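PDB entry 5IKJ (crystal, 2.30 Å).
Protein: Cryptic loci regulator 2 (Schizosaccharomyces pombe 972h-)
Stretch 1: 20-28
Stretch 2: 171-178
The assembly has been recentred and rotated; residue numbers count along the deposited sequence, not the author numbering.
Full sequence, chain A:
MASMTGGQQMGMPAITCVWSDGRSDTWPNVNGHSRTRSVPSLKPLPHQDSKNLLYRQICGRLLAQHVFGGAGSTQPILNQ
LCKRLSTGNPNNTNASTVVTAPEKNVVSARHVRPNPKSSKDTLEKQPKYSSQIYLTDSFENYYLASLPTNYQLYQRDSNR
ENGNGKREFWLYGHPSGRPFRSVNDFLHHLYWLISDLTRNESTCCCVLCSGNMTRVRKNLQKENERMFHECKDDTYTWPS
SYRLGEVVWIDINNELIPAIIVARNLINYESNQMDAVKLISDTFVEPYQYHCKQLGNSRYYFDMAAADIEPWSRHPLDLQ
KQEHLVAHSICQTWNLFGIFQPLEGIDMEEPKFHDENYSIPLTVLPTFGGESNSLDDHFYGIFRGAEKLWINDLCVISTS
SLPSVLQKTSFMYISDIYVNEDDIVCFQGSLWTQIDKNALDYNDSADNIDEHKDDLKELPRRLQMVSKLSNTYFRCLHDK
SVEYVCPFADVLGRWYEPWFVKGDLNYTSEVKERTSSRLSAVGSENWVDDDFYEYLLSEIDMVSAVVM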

# COMPACT_ATOMS: atom_id res chain seq x y z
N SER A 20 24.15 -8.80 -13.48
CA SER A 20 24.95 -8.76 -12.27
C SER A 20 26.05 -7.72 -12.42
O SER A 20 26.68 -7.62 -13.47
CB SER A 20 25.57 -10.14 -11.97
OG SER A 20 26.64 -10.02 -11.05
N ASP A 21 26.27 -6.96 -11.35
CA ASP A 21 27.38 -6.01 -11.27
C ASP A 21 28.64 -6.64 -10.67
O ASP A 21 29.62 -5.92 -10.44
CB ASP A 21 26.97 -4.80 -10.44
CG ASP A 21 26.78 -5.13 -8.97
OD1 ASP A 21 26.48 -6.30 -8.66
OD2 ASP A 21 26.93 -4.22 -8.13
N GLY A 22 28.63 -7.95 -10.44
CA GLY A 22 29.76 -8.58 -9.78
C GLY A 22 31.04 -8.43 -10.57
O GLY A 22 31.04 -8.40 -11.80
N ARG A 23 32.16 -8.34 -9.85
CA ARG A 23 33.48 -8.23 -10.44
C ARG A 23 34.35 -9.34 -9.87
O ARG A 23 34.60 -9.38 -8.66
CB ARG A 23 34.10 -6.86 -10.18
CG ARG A 23 33.30 -5.71 -10.76
CD ARG A 23 34.13 -4.44 -10.91
NE ARG A 23 34.55 -4.23 -12.30
CZ ARG A 23 35.81 -4.28 -12.74
NH1 ARG A 23 36.82 -4.51 -11.91
NH2 ARG A 23 36.05 -4.07 -14.03
N SER A 24 34.82 -10.23 -10.75
CA SER A 24 35.63 -11.36 -10.30
C SER A 24 36.89 -10.91 -9.58
O SER A 24 37.36 -11.61 -8.67
CB SER A 24 35.99 -12.25 -11.50
OG SER A 24 36.80 -11.54 -12.42
N ASP A 25 37.45 -9.77 -9.96
CA ASP A 25 38.73 -9.33 -9.41
C ASP A 25 38.60 -8.65 -8.05
O ASP A 25 39.57 -8.03 -7.60
CB ASP A 25 39.44 -8.40 -10.40
CG ASP A 25 38.66 -7.12 -10.68
OD1 ASP A 25 37.69 -6.83 -9.95
OD2 ASP A 25 39.04 -6.40 -11.63
N THR A 26 37.44 -8.74 -7.40
CA THR A 26 37.34 -8.40 -5.98
C THR A 26 37.56 -9.60 -5.08
O THR A 26 37.71 -9.43 -3.87
CB THR A 26 35.97 -7.78 -5.66
OG1 THR A 26 34.94 -8.74 -5.93
CG2 THR A 26 35.73 -6.52 -6.47
N TRP A 27 37.56 -10.77 -5.68
CA TRP A 27 37.75 -11.98 -4.94
C TRP A 27 39.09 -11.95 -4.27
O TRP A 27 40.03 -11.35 -4.77
CB TRP A 27 37.64 -13.20 -5.84
CG TRP A 27 36.34 -13.35 -6.47
CD1 TRP A 27 35.33 -12.49 -6.43
CD2 TRP A 27 35.90 -14.44 -7.26
NE1 TRP A 27 34.27 -12.96 -7.13
CE2 TRP A 27 34.60 -14.17 -7.66
CE3 TRP A 27 36.49 -15.64 -7.66
CZ2 TRP A 27 33.87 -15.03 -8.43
CZ3 TRP A 27 35.77 -16.49 -8.43
CH2 TRP A 27 34.47 -16.19 -8.81
N PRO A 28 39.14 -12.62 -3.06
CA PRO A 28 40.44 -12.57 -2.40
C PRO A 28 41.34 -13.78 -2.62
O PRO A 28 40.92 -14.77 -3.18
CB PRO A 28 40.07 -12.46 -0.94
CG PRO A 28 38.82 -13.22 -0.80
CD PRO A 28 38.19 -13.36 -2.13
N LEU A 171 30.43 -12.91 1.17
CA LEU A 171 30.19 -12.92 -0.27
C LEU A 171 30.93 -11.74 -0.89
O LEU A 171 30.58 -10.59 -0.65
CB LEU A 171 28.70 -12.85 -0.58
CG LEU A 171 28.32 -13.05 -2.05
CD1 LEU A 171 28.46 -14.52 -2.45
CD2 LEU A 171 26.91 -12.55 -2.32
N TYR A 172 31.96 -12.04 -1.68
CA TYR A 172 32.68 -11.02 -2.43
C TYR A 172 32.09 -10.88 -3.83
O TYR A 172 31.35 -11.75 -4.31
CB TYR A 172 34.17 -11.36 -2.53
CG TYR A 172 34.96 -11.09 -1.27
CD1 TYR A 172 35.01 -12.02 -0.24
CD2 TYR A 172 35.68 -9.91 -1.12
CE1 TYR A 172 35.74 -11.77 0.91
CE2 TYR A 172 36.42 -9.66 0.03
CZ TYR A 172 36.44 -10.59 1.04
OH TYR A 172 37.17 -10.35 2.18
N GLY A 173 32.43 -9.78 -4.49
CA GLY A 173 31.95 -9.50 -5.83
C GLY A 173 31.49 -8.07 -6.02
O GLY A 173 31.48 -7.56 -7.14
N HIS A 174 31.10 -7.42 -4.93
CA HIS A 174 30.58 -6.07 -5.02
C HIS A 174 31.66 -5.13 -5.56
O HIS A 174 32.83 -5.25 -5.18
CB HIS A 174 30.11 -5.59 -3.65
CG HIS A 174 29.31 -4.32 -3.69
ND1 HIS A 174 29.89 -3.08 -3.60
CD2 HIS A 174 27.98 -4.11 -3.81
CE1 HIS A 174 28.95 -2.15 -3.66
NE2 HIS A 174 27.78 -2.75 -3.79
N PRO A 175 31.30 -4.20 -6.45
CA PRO A 175 32.34 -3.34 -7.07
C PRO A 175 33.22 -2.61 -6.07
O PRO A 175 34.38 -2.30 -6.40
CB PRO A 175 31.51 -2.36 -7.90
CG PRO A 175 30.25 -3.08 -8.21
CD PRO A 175 29.97 -3.94 -7.02
N SER A 176 32.73 -2.32 -4.86
CA SER A 176 33.54 -1.62 -3.88
C SER A 176 34.74 -2.44 -3.41
O SER A 176 35.63 -1.88 -2.76
CB SER A 176 32.69 -1.23 -2.67
OG SER A 176 32.30 -2.37 -1.93
N GLY A 177 34.78 -3.73 -3.72
CA GLY A 177 35.83 -4.60 -3.23
C GLY A 177 35.60 -5.16 -1.85
O GLY A 177 36.45 -5.90 -1.35
N ARG A 178 34.46 -4.84 -1.21
CA ARG A 178 34.19 -5.29 0.14
C ARG A 178 33.19 -6.44 0.13
O ARG A 178 32.34 -6.53 -0.76
CB ARG A 178 33.65 -4.14 0.99
CG ARG A 178 34.67 -3.05 1.23
CD ARG A 178 34.10 -1.91 2.05
NE ARG A 178 35.03 -0.79 2.12
CZ ARG A 178 34.97 0.18 3.02
NH1 ARG A 178 34.02 0.18 3.95
NH2 ARG A 178 35.87 1.16 3.00

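Residues 20-28 and 171-178 lie far apart in sequence but pack over a small interface that buries 461 Å² in total. Stretch 1 is loop apart from a short 3-10 segment around Ser-24 to Thr-26, while stretch 2 leaves a strand after Tyr-172 and enters a type I beta turn from His-174 to Gly-177. The closest pair of CA atoms across the stretches belongs to two glycines, Gly-22 CA and Gly-173 CA, 4.6 Å apart.

A single hydrogen bond joins the stretches, from Arg-23 N to Gly-173 O (2.9 Å, 152°). The same carbonyl receives a CA-H...O contact from Gly-22 CA at 3.3 Å, so one oxygen serves two successive residues. Gly-173 adopts phi/psi of 136/-24, where a CB would be jammed against the preceding carbonyl oxygen.

Thr-26 has the largest area covered by the other stretch (81 Å²), and its CA-to-CB bond points toward that stretch. Its OG1 lies 3.1 Å from Gly-173 N, but the angle is too poor for a hydrogen bond. The hydroxyl donates to Arg-23 O within its own stretch (OG1 to O, 2.8 Å), which also accepts from Thr-26 N and so ties the side chain to its own turn. This p rotamer leaves Thr-26 CG2 facing the beta turn, 3.4 Å from His-174 O and 3.8 Å from Gly-177 CA.

Ring contacts extend the packing. Pro-28 CG sits over one face of the Tyr-172 ring, 4.0 Å from its centroid and 17° off the normal, a CH-pi arrangement in which the CG methylene of Pro-28 packs on the aromatic pi cloud, largely through dispersion. Trp-27 CD1 approaches Tyr-172 CB at 4.2 Å, and Gly-173 CA lies at the indole edge, 4.4 Å from Trp-27 NE1. Near the turn, Asp-21 OD2 comes within 3.2 Å of Pro-175 CD, a close van der Waals approach by a carboxylate hydrogen-bonded elsewhere in the structure.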